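PDB 7CTP: protein Niban 2 from Homo sapiens, which may suppress apoptosis and promote melanoma cell invasion, and is represented here by its PH-domain-containing part, without the C-terminal region. Local coordinates for residues N117-T125 against Q183-N194; L161-Y169 against I268-H276. One frame throughout, in Å; residues are numbered along the deposited sequence.

Contact 1: N117-T125 against Q183-N194; sequences NSAGYKILT and QAVLQDCIRHCN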
loop_
_atom_site.group_PDB
_atom_site.type_symbol
_atom_site.label_atom_id
_atom_site.label_comp_id
_atom_site.label_asym_id
_atom_site.label_seq_id
_atom_site.Cartn_x
_atom_site.Cartn_y
_atom_site.Cartn_z
ATOM N N ASN A 117 -10.262 -10.749 3.303
ATOM C CA ASN A 117 -9.361 -9.766 2.714
ATOM C C ASN A 117 -8.331 -9.397 3.775
ATOM O O ASN A 117 -8.695 -8.930 4.857
ATOM C CB ASN A 117 -10.137 -8.532 2.239
ATOM C CG ASN A 117 -9.238 -7.431 1.681
ATOM O OD1 ASN A 117 -8.352 -6.913 2.366
ATOM N ND2 ASN A 117 -9.490 -7.042 0.434
ATOM N N SER A 118 -7.050 -9.617 3.481
ATOM C CA SER A 118 -6.010 -9.542 4.506
ATOM C C SER A 118 -5.287 -8.192 4.543
ATOM O O SER A 118 -4.181 -8.104 5.086
ATOM C CB SER A 118 -5.014 -10.688 4.307
ATOM O OG SER A 118 -4.445 -10.643 3.013
ATOM N N ALA A 119 -5.883 -7.133 3.998
ATOM C CA ALA A 119 -5.250 -5.820 4.096
ATOM C C ALA A 119 -5.044 -5.451 5.563
ATOM O O ALA A 119 -5.937 -5.641 6.394
ATOM C CB ALA A 119 -6.103 -4.759 3.397
ATOM N N GLY A 120 -3.856 -4.936 5.880
ATOM C CA GLY A 120 -3.553 -4.498 7.225
ATOM C C GLY A 120 -3.136 -5.594 8.180
ATOM O O GLY A 120 -2.869 -5.303 9.358
ATOM N N TYR A 121 -3.074 -6.842 7.720
ATOM C CA TYR A 121 -2.710 -7.955 8.582
ATOM C C TYR A 121 -1.198 -8.151 8.611
ATOM O O TYR A 121 -0.463 -7.668 7.740
ATOM C CB TYR A 121 -3.393 -9.254 8.122
ATOM C CG TYR A 121 -4.805 -9.404 8.646
ATOM C CD1 TYR A 121 -5.871 -8.773 8.013
ATOM C CD2 TYR A 121 -5.072 -10.169 9.777
ATOM C CE1 TYR A 121 -7.172 -8.894 8.494
ATOM C CE2 TYR A 121 -6.373 -10.303 10.264
ATOM C CZ TYR A 121 -7.414 -9.665 9.617
ATOM O OH TYR A 121 -8.705 -9.792 10.110
ATOM N N LYS A 122 -0.741 -8.849 9.656
ATOM C CA LYS A 122 0.639 -9.305 9.805
ATOM C C LYS A 122 0.612 -10.789 10.146
ATOM O O LYS A 122 -0.322 -11.254 10.800
ATOM C CB LYS A 122 1.377 -8.555 10.928
ATOM C CG LYS A 122 1.417 -7.046 10.774
ATOM C CD LYS A 122 2.433 -6.631 9.714
ATOM C CE LYS A 122 2.803 -5.150 9.848
ATOM N NZ LYS A 122 2.028 -4.291 8.903
ATOM N N ILE A 123 1.646 -11.527 9.722
ATOM C CA ILE A 123 1.737 -12.967 9.975
ATOM C C ILE A 123 2.705 -13.225 11.117
ATOM O O ILE A 123 3.814 -12.681 11.129
ATOM C CB ILE A 123 2.186 -13.738 8.723
ATOM C CG1 ILE A 123 1.183 -13.574 7.584
ATOM C CG2 ILE A 123 2.376 -15.226 9.051
ATOM C CD1 ILE A 123 1.807 -13.841 6.220
ATOM N N LEU A 124 2.295 -14.069 12.066
ATOM C CA LEU A 124 3.169 -14.561 13.127
ATOM C C LEU A 124 3.320 -16.067 12.971
ATOM O O LEU A 124 2.356 -16.762 12.632
ATOM C CB LEU A 124 2.603 -14.247 14.523
ATOM C CG LEU A 124 2.431 -12.811 15.022
ATOM C CD1 LEU A 124 3.695 -11.992 14.827
ATOM C CD2 LEU A 124 1.228 -12.138 14.358
ATOM N N THR A 125 4.526 -16.584 13.216
ATOM C CA THR A 125 4.752 -18.021 13.096
ATOM C C THR A 125 4.998 -18.692 14.444
ATOM O O THR A 125 5.541 -19.804 14.486
ATOM C CB THR A 125 5.921 -18.316 12.153
ATOM O OG1 THR A 125 7.069 -17.598 12.596
ATOM C CG2 THR A 125 5.597 -17.877 10.745
ATOM N N GLN A 183 3.083 -19.329 4.470
ATOM C CA GLN A 183 3.569 -18.013 4.875
ATOM C C GLN A 183 3.872 -17.148 3.664
ATOM O O GLN A 183 3.541 -15.957 3.648
ATOM C CB GLN A 183 4.809 -18.125 5.755
ATOM C CG GLN A 183 5.340 -16.772 6.161
ATOM C CD GLN A 183 6.454 -16.855 7.166
ATOM O OE1 GLN A 183 7.018 -17.924 7.399
ATOM N NE2 GLN A 183 6.783 -15.727 7.769
ATOM N N ALA A 184 4.485 -17.729 2.631
ATOM C CA ALA A 184 4.769 -16.963 1.419
ATOM C C ALA A 184 3.484 -16.554 0.714
ATOM O O ALA A 184 3.348 -15.409 0.259
ATOM C CB ALA A 184 5.657 -17.772 0.476
ATOM N N VAL A 185 2.539 -17.488 0.596
ATOM C CA VAL A 185 1.278 -17.214 -0.091
ATOM C C VAL A 185 0.484 -16.150 0.657
ATOM O O VAL A 185 -0.084 -15.234 0.050
ATOM C CB VAL A 185 0.461 -18.511 -0.245
ATOM C CG1 VAL A 185 -0.984 -18.200 -0.665
ATOM C CG2 VAL A 185 1.136 -19.451 -1.246
ATOM N N LEU A 186 0.412 -16.269 1.987
ATOM C CA LEU A 186 -0.354 -15.284 2.750
ATOM C C LEU A 186 0.342 -13.931 2.760
ATOM O O LEU A 186 -0.334 -12.891 2.774
ATOM C CB LEU A 186 -0.609 -15.783 4.172
ATOM C CG LEU A 186 -1.533 -17.010 4.227
ATOM C CD1 LEU A 186 -1.649 -17.529 5.651
ATOM C CD2 LEU A 186 -2.896 -16.674 3.642
ATOM N N GLN A 187 1.684 -13.914 2.752
ATOM C CA GLN A 187 2.405 -12.655 2.570
ATOM C C GLN A 187 2.027 -12.004 1.249
ATOM O O GLN A 187 1.859 -10.779 1.182
ATOM C CB GLN A 187 3.921 -12.869 2.604
ATOM C CG GLN A 187 4.554 -12.978 3.975
ATOM C CD GLN A 187 6.032 -13.339 3.902
ATOM O OE1 GLN A 187 6.573 -13.614 2.827
ATOM N NE2 GLN A 187 6.688 -13.345 5.049
ATOM N N ASP A 188 1.915 -12.805 0.183
ATOM C CA ASP A 188 1.473 -12.283 -1.113
ATOM C C ASP A 188 0.050 -11.740 -1.038
ATOM O O ASP A 188 -0.255 -10.699 -1.633
ATOM C CB ASP A 188 1.535 -13.368 -2.195
ATOM C CG ASP A 188 2.953 -13.767 -2.580
ATOM O OD1 ASP A 188 3.925 -13.193 -2.034
ATOM O OD2 ASP A 188 3.088 -14.674 -3.448
ATOM N N CYS A 189 -0.840 -12.455 -0.336
ATOM C CA CYS A 189 -2.215 -11.992 -0.140
ATOM C C CYS A 189 -2.243 -10.623 0.526
ATOM O O CYS A 189 -2.964 -9.716 0.090
ATOM C CB CYS A 189 -2.991 -12.990 0.721
ATOM S SG CYS A 189 -3.437 -14.548 -0.106
ATOM N N ILE A 190 -1.492 -10.474 1.622
ATOM C CA ILE A 190 -1.481 -9.211 2.364
ATOM C C ILE A 190 -0.951 -8.087 1.487
ATOM O O ILE A 190 -1.520 -6.988 1.437
ATOM C CB ILE A 190 -0.647 -9.354 3.649
ATOM C CG1 ILE A 190 -1.333 -10.309 4.629
ATOM C CG2 ILE A 190 -0.397 -7.981 4.256
ATOM C CD1 ILE A 190 -0.411 -10.768 5.763
ATOM N N ARG A 191 0.162 -8.340 0.791
ATOM C CA ARG A 191 0.749 -7.308 -0.059
ATOM C C ARG A 191 -0.223 -6.889 -1.148
ATOM O O ARG A 191 -0.364 -5.691 -1.443
ATOM C CB ARG A 191 2.052 -7.828 -0.670
ATOM C CG ARG A 191 2.833 -6.828 -1.514
ATOM C CD ARG A 191 4.005 -7.534 -2.229
ATOM N NE ARG A 191 4.916 -8.184 -1.282
ATOM C CZ ARG A 191 5.015 -9.498 -1.119
ATOM N NH1 ARG A 191 5.863 -9.986 -0.222
ATOM N NH2 ARG A 191 4.257 -10.323 -1.834
ATOM N N HIS A 192 -0.921 -7.865 -1.737
ATOM C CA HIS A 192 -1.870 -7.575 -2.807
ATOM C C HIS A 192 -3.053 -6.763 -2.286
ATOM O O HIS A 192 -3.435 -5.748 -2.884
ATOM C CB HIS A 192 -2.335 -8.885 -3.451
ATOM C CG HIS A 192 -3.227 -8.694 -4.639
ATOM N ND1 HIS A 192 -2.740 -8.543 -5.918
ATOM C CD2 HIS A 192 -4.577 -8.611 -4.735
ATOM C CE1 HIS A 192 -3.752 -8.375 -6.755
ATOM N NE2 HIS A 192 -4.877 -8.418 -6.064
ATOM N N CYS A 193 -3.642 -7.193 -1.163
ATOM C CA CYS A 193 -4.781 -6.467 -0.599
ATOM C C CYS A 193 -4.389 -5.097 -0.064
ATOM O O CYS A 193 -5.210 -4.177 -0.092
ATOM C CB CYS A 193 -5.460 -7.305 0.490
ATOM S SG CYS A 193 -6.211 -8.852 -0.111
ATOM N N ASN A 194 -3.156 -4.933 0.424
ATOM C CA ASN A 194 -2.710 -3.613 0.874
ATOM C C ASN A 194 -2.664 -2.616 -0.277
ATOM O O ASN A 194 -2.897 -1.421 -0.075
ATOM C CB ASN A 194 -1.327 -3.696 1.522
ATOM C CG ASN A 194 -1.375 -4.200 2.943
ATOM O OD1 ASN A 194 -2.442 -4.278 3.552
ATOM N ND2 ASN A 194 -0.205 -4.530 3.492
HETATM O O HOH W 1 -7.980 -4.366 -0.124
HETATM O O HOH W 2 -0.202 -5.333 6.420
#
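I123 lies over the helix 183-194 with CD1 touching L186 CB and both CG and the backbone N of Q187, the last at 3.5 Å. This is the C-terminal helix of the PH domain packed against the edge strand 122-124 of its sheet, with strand and helix running nearly antiparallel at 163°. I123 carries CG1 anti to the carbonyl carbon (chi1 -62°), which directs the longer branch at the helix, and the same CG1 meets I190 CD1 at 3.7 Å as the two isoleucines cross obliquely. I190 packs against the type II turn S118-Y121: its CG1 rests against the S118 side chain, and its CG2 comes within 3.5 Å of Y121 O. S118 OG, set between its own backbone N and carbonyl carbon (chi1 58°), sits over the helix backbone between C189 and I190, a close approach without a hydrogen bond to I190 N. At the strand end, T125 CG2 touches the amide of Q183, the two side chains crossing at about a right angle. The turn itself is pinned by N194, whose OD1 takes the N-H of G120 in the carbonyl plane at 2.8 Å; its ND2 bonds to a water that also donates to Y121 O, and to Q430, which ties the helix end to the helical body. C193 CB packs against A119 CB and lies 3.5 Å from N117 OD1. N117 OD1 closes an Asx turn by accepting from A119 N at 3.0 Å, and it also accepts from Q234. The other side of the same amide is joined to the helix by a water, which accepts from N117 ND2 and donates to C193 O at 2.8 Å.

Contact 2: L161-Y169 against I268-H276; sequences LWHPYARHY and IQISDAVYH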
loop_
_atom_site.group_PDB
_atom_site.type_symbol
_atom_site.label_atom_id
_atom_site.label_comp_id
_atom_site.label_asym_id
_atom_site.label_seq_id
_atom_site.Cartn_x
_atom_site.Cartn_y
_atom_site.Cartn_z
ATOM N N LEU A 161 -2.770 -14.803 11.832
ATOM C CA LEU A 161 -3.014 -13.532 11.167
ATOM C C LEU A 161 -3.531 -12.529 12.195
ATOM O O LEU A 161 -4.616 -12.721 12.756
ATOM C CB LEU A 161 -4.036 -13.701 10.044
ATOM C CG LEU A 161 -3.662 -14.643 8.904
ATOM C CD1 LEU A 161 -4.737 -14.567 7.821
ATOM C CD2 LEU A 161 -2.308 -14.287 8.349
ATOM N N TRP A 162 -2.766 -11.459 12.417
ATOM C CA TRP A 162 -3.102 -10.394 13.352
ATOM C C TRP A 162 -3.429 -9.115 12.587
ATOM O O TRP A 162 -2.821 -8.835 11.553
ATOM C CB TRP A 162 -1.930 -10.143 14.306
ATOM C CG TRP A 162 -2.063 -8.934 15.202
ATOM C CD1 TRP A 162 -2.542 -8.910 16.485
ATOM C CD2 TRP A 162 -1.673 -7.596 14.894
ATOM N NE1 TRP A 162 -2.483 -7.633 16.990
ATOM C CE2 TRP A 162 -1.953 -6.805 16.031
ATOM C CE3 TRP A 162 -1.117 -6.985 13.768
ATOM C CZ2 TRP A 162 -1.692 -5.439 16.071
ATOM C CZ3 TRP A 162 -0.856 -5.623 13.810
ATOM C CH2 TRP A 162 -1.152 -4.867 14.949
ATOM N N HIS A 163 -4.373 -8.335 13.113
ATOM C CA HIS A 163 -4.755 -7.031 12.576
ATOM C C HIS A 163 -4.989 -6.124 13.776
ATOM O O HIS A 163 -5.466 -6.596 14.813
ATOM C CB HIS A 163 -6.025 -7.165 11.707
ATOM C CG HIS A 163 -6.429 -5.927 10.962
ATOM N ND1 HIS A 163 -7.018 -4.841 11.575
ATOM C CD2 HIS A 163 -6.400 -5.640 9.638
ATOM C CE1 HIS A 163 -7.303 -3.922 10.668
ATOM N NE2 HIS A 163 -6.945 -4.386 9.482
ATOM N N PRO A 164 -4.636 -4.834 13.690
ATOM C CA PRO A 164 -4.785 -3.985 14.887
ATOM C C PRO A 164 -6.220 -3.837 15.355
ATOM O O PRO A 164 -6.437 -3.607 16.556
ATOM C CB PRO A 164 -4.186 -2.638 14.452
ATOM C CG PRO A 164 -4.233 -2.660 12.941
ATOM C CD PRO A 164 -4.021 -4.106 12.565
ATOM N N TYR A 165 -7.210 -3.976 14.450
ATOM C CA TYR A 165 -8.614 -3.683 14.761
ATOM C C TYR A 165 -9.570 -4.816 14.421
ATOM O O TYR A 165 -10.596 -4.960 15.093
ATOM C CB TYR A 165 -9.081 -2.402 14.015
ATOM C CG TYR A 165 -8.124 -1.240 14.134
ATOM C CD1 TYR A 165 -7.784 -0.720 15.377
ATOM C CD2 TYR A 165 -7.532 -0.689 13.010
ATOM C CE1 TYR A 165 -6.899 0.322 15.491
ATOM C CE2 TYR A 165 -6.636 0.368 13.117
ATOM C CZ TYR A 165 -6.327 0.855 14.368
ATOM O OH TYR A 165 -5.437 1.893 14.505
ATOM N N ALA A 166 -9.286 -5.598 13.376
ATOM C CA ALA A 166 -10.196 -6.641 12.921
ATOM C C ALA A 166 -9.846 -7.973 13.594
ATOM O O ALA A 166 -8.886 -8.076 14.357
ATOM C CB ALA A 166 -10.144 -6.754 11.400
ATOM N N ARG A 167 -10.618 -9.019 13.301
ATOM C CA ARG A 167 -10.439 -10.240 14.073
ATOM C C ARG A 167 -9.147 -10.942 13.665
ATOM O O ARG A 167 -8.570 -10.693 12.604
ATOM C CB ARG A 167 -11.637 -11.183 13.926
ATOM C CG ARG A 167 -11.738 -11.930 12.616
ATOM C CD ARG A 167 -12.425 -13.298 12.816
ATOM N NE ARG A 167 -11.488 -14.315 13.309
ATOM C CZ ARG A 167 -11.811 -15.570 13.634
ATOM N NH1 ARG A 167 -10.872 -16.414 14.072
ATOM N NH2 ARG A 167 -13.066 -15.986 13.526
ATOM N N HIS A 168 -8.673 -11.804 14.549
ATOM C CA HIS A 168 -7.442 -12.539 14.316
ATOM C C HIS A 168 -7.798 -13.961 13.930
ATOM O O HIS A 168 -8.824 -14.492 14.358
ATOM C CB HIS A 168 -6.550 -12.536 15.556
ATOM C CG HIS A 168 -6.270 -11.162 16.084
ATOM N ND1 HIS A 168 -5.744 -10.938 17.338
ATOM C CD2 HIS A 168 -6.440 -9.941 15.520
ATOM C CE1 HIS A 168 -5.603 -9.636 17.526
ATOM N NE2 HIS A 168 -6.024 -9.008 16.440
ATOM N N TYR A 169 -6.950 -14.562 13.104
ATOM C CA TYR A 169 -7.151 -15.920 12.614
ATOM C C TYR A 169 -5.986 -16.790 13.046
ATOM O O TYR A 169 -4.834 -16.348 13.029
ATOM C CB TYR A 169 -7.274 -15.940 11.096
ATOM C CG TYR A 169 -8.438 -15.147 10.579
ATOM C CD1 TYR A 169 -9.705 -15.708 10.516
ATOM C CD2 TYR A 169 -8.279 -13.832 10.164
ATOM C CE1 TYR A 169 -10.786 -14.981 10.042
ATOM C CE2 TYR A 169 -9.350 -13.102 9.686
ATOM C CZ TYR A 169 -10.598 -13.683 9.625
ATOM O OH TYR A 169 -11.672 -12.962 9.155
ATOM N N ILE A 268 -10.351 -8.134 21.589
ATOM C CA ILE A 268 -10.212 -8.412 20.160
ATOM C C ILE A 268 -11.578 -8.649 19.528
ATOM O O ILE A 268 -11.858 -8.177 18.419
ATOM C CB ILE A 268 -9.264 -9.610 19.937
ATOM C CG1 ILE A 268 -7.820 -9.211 20.263
ATOM C CG2 ILE A 268 -9.384 -10.122 18.492
ATOM C CD1 ILE A 268 -6.927 -10.387 20.649
ATOM N N GLN A 269 -12.454 -9.373 20.230
ATOM C CA GLN A 269 -13.796 -9.627 19.713
ATOM C C GLN A 269 -14.605 -8.338 19.607
ATOM O O GLN A 269 -15.306 -8.111 18.612
ATOM C CB GLN A 269 -14.510 -10.645 20.605
ATOM C CG GLN A 269 -15.833 -11.141 20.040
ATOM C CD GLN A 269 -16.325 -12.399 20.732
ATOM O OE1 GLN A 269 -15.861 -12.748 21.823
ATOM N NE2 GLN A 269 -17.266 -13.091 20.098
ATOM N N ILE A 270 -14.527 -7.488 20.636
ATOM C CA ILE A 270 -15.219 -6.199 20.612
ATOM C C ILE A 270 -14.687 -5.322 19.484
ATOM O O ILE A 270 -15.456 -4.696 18.748
ATOM C CB ILE A 270 -15.078 -5.494 21.972
ATOM C CG1 ILE A 270 -15.854 -6.256 23.047
ATOM C CG2 ILE A 270 -15.551 -4.023 21.864
ATOM C CD1 ILE A 270 -15.468 -5.871 24.459
ATOM N N SER A 271 -13.360 -5.257 19.345
ATOM C CA SER A 271 -12.751 -4.412 18.317
ATOM C C SER A 271 -13.211 -4.827 16.924
ATOM O O SER A 271 -13.511 -3.975 16.071
ATOM C CB SER A 271 -11.231 -4.481 18.413
ATOM O OG SER A 271 -10.615 -3.560 17.529
ATOM N N ASP A 272 -13.241 -6.138 16.660
ATOM C CA ASP A 272 -13.674 -6.600 15.343
ATOM C C ASP A 272 -15.111 -6.197 15.054
ATOM O O ASP A 272 -15.445 -5.831 13.917
ATOM C CB ASP A 272 -13.548 -8.117 15.210
ATOM C CG ASP A 272 -14.032 -8.598 13.838
ATOM O OD1 ASP A 272 -13.330 -8.348 12.839
ATOM O OD2 ASP A 272 -15.129 -9.177 13.745
ATOM N N ALA A 273 -15.986 -6.298 16.060
ATOM C CA ALA A 273 -17.381 -5.906 15.884
ATOM C C ALA A 273 -17.503 -4.416 15.593
ATOM O O ALA A 273 -18.281 -4.012 14.721
ATOM C CB ALA A 273 -18.205 -6.281 17.116
ATOM N N VAL A 274 -16.734 -3.587 16.304
ATOM C CA VAL A 274 -16.752 -2.152 16.030
ATOM C C VAL A 274 -16.171 -1.865 14.653
ATOM O O VAL A 274 -16.692 -1.022 13.910
ATOM C CB VAL A 274 -16.009 -1.383 17.138
ATOM C CG1 VAL A 274 -15.922 0.114 16.791
ATOM C CG2 VAL A 274 -16.718 -1.568 18.493
ATOM N N TYR A 275 -15.094 -2.564 14.281
ATOM C CA TYR A 275 -14.515 -2.380 12.953
ATOM C C TYR A 275 -15.548 -2.635 11.856
ATOM O O TYR A 275 -15.623 -1.879 10.884
ATOM C CB TYR A 275 -13.301 -3.302 12.775
ATOM C CG TYR A 275 -12.650 -3.211 11.404
ATOM C CD1 TYR A 275 -11.734 -2.199 11.106
ATOM C CD2 TYR A 275 -12.962 -4.132 10.403
ATOM C CE1 TYR A 275 -11.140 -2.111 9.837
ATOM C CE2 TYR A 275 -12.389 -4.048 9.138
ATOM C CZ TYR A 275 -11.481 -3.044 8.858
ATOM O OH TYR A 275 -10.915 -2.989 7.587
ATOM N N HIS A 276 -16.358 -3.691 11.999
ATOM C CA HIS A 276 -17.388 -3.985 10.996
ATOM C C HIS A 276 -18.425 -2.869 10.902
ATOM O O HIS A 276 -18.829 -2.467 9.801
ATOM C CB HIS A 276 -18.081 -5.308 11.326
ATOM C CG HIS A 276 -19.420 -5.462 10.663
ATOM N ND1 HIS A 276 -19.560 -5.918 9.369
ATOM C CD2 HIS A 276 -20.673 -5.188 11.104
ATOM C CE1 HIS A 276 -20.843 -5.932 9.043
ATOM N NE2 HIS A 276 -21.539 -5.489 10.077
HETATM O O HOH W 3 -8.173 -2.592 7.560
HETATM O O HOH W 4 -8.319 -2.715 18.610
#
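Y275 of the long helix 260-337 meets A166 and H163 in the loop between strands 157-162 and 169-173, a hairpin of the PH domain that leans on the helical part of the chain. Aromatic and apolar contacts come first. A166 CB sits over one face of the Y275 ring, a CH-pi contact, while H163 turns its edge to the Y275 face in a T-shaped pair with centroids 5.6 Å apart and planes at 62°. At the other end of the helix segment, I268 CG2 stands almost directly above the H168 ring, 3.9 Å from its centroid, and CD1 of the same residue reaches H168 CE1; W162 covers the opposite face. An alanine at H168 is likely to leave I268 without its aromatic platform, and H163 O and the hydroxyl of Y130 without the imidazole nitrogens they now bond.

The direct polar links are two. S271 OG, placed anti to its backbone N (chi1 -173°), donates to a lone pair of Y165 O at 2.8 Å. D272 OD1 takes a weak bond from R167 N, bent to 125° at the hydrogen. The R167 guanidinium turns back to its own loop instead, gripping H168 O side-on with NE and NH1.

Waters complete the seam. One donates to both P164 O and S271 OG. The other joins the two rings of the T-shaped pair at their polar ends, 2.9 Å from H163 NE2 and 2.8 Å from Y275 OH.

Contacts 1 and 2 have centres 15 Å apart and share one antiparallel sheet of the PH domain, in which strands 122-124 and 157-162 are neighbours. Their segments alternate along the chain: 117-125, 161-169, 183-194, 268-276. Contact 1 closes the domain internally, with its C-terminal helix against the edge strand, whereas contact 2 joins a hairpin loop to the long helix 260-337. They touch directly: Y121 OH probably bonds to R167 O, and K122 N to W162 O. Contact 2 thus ties the PH domain to the helical body, which the helix of contact 1 also meets separately, where N194 bonds Q430.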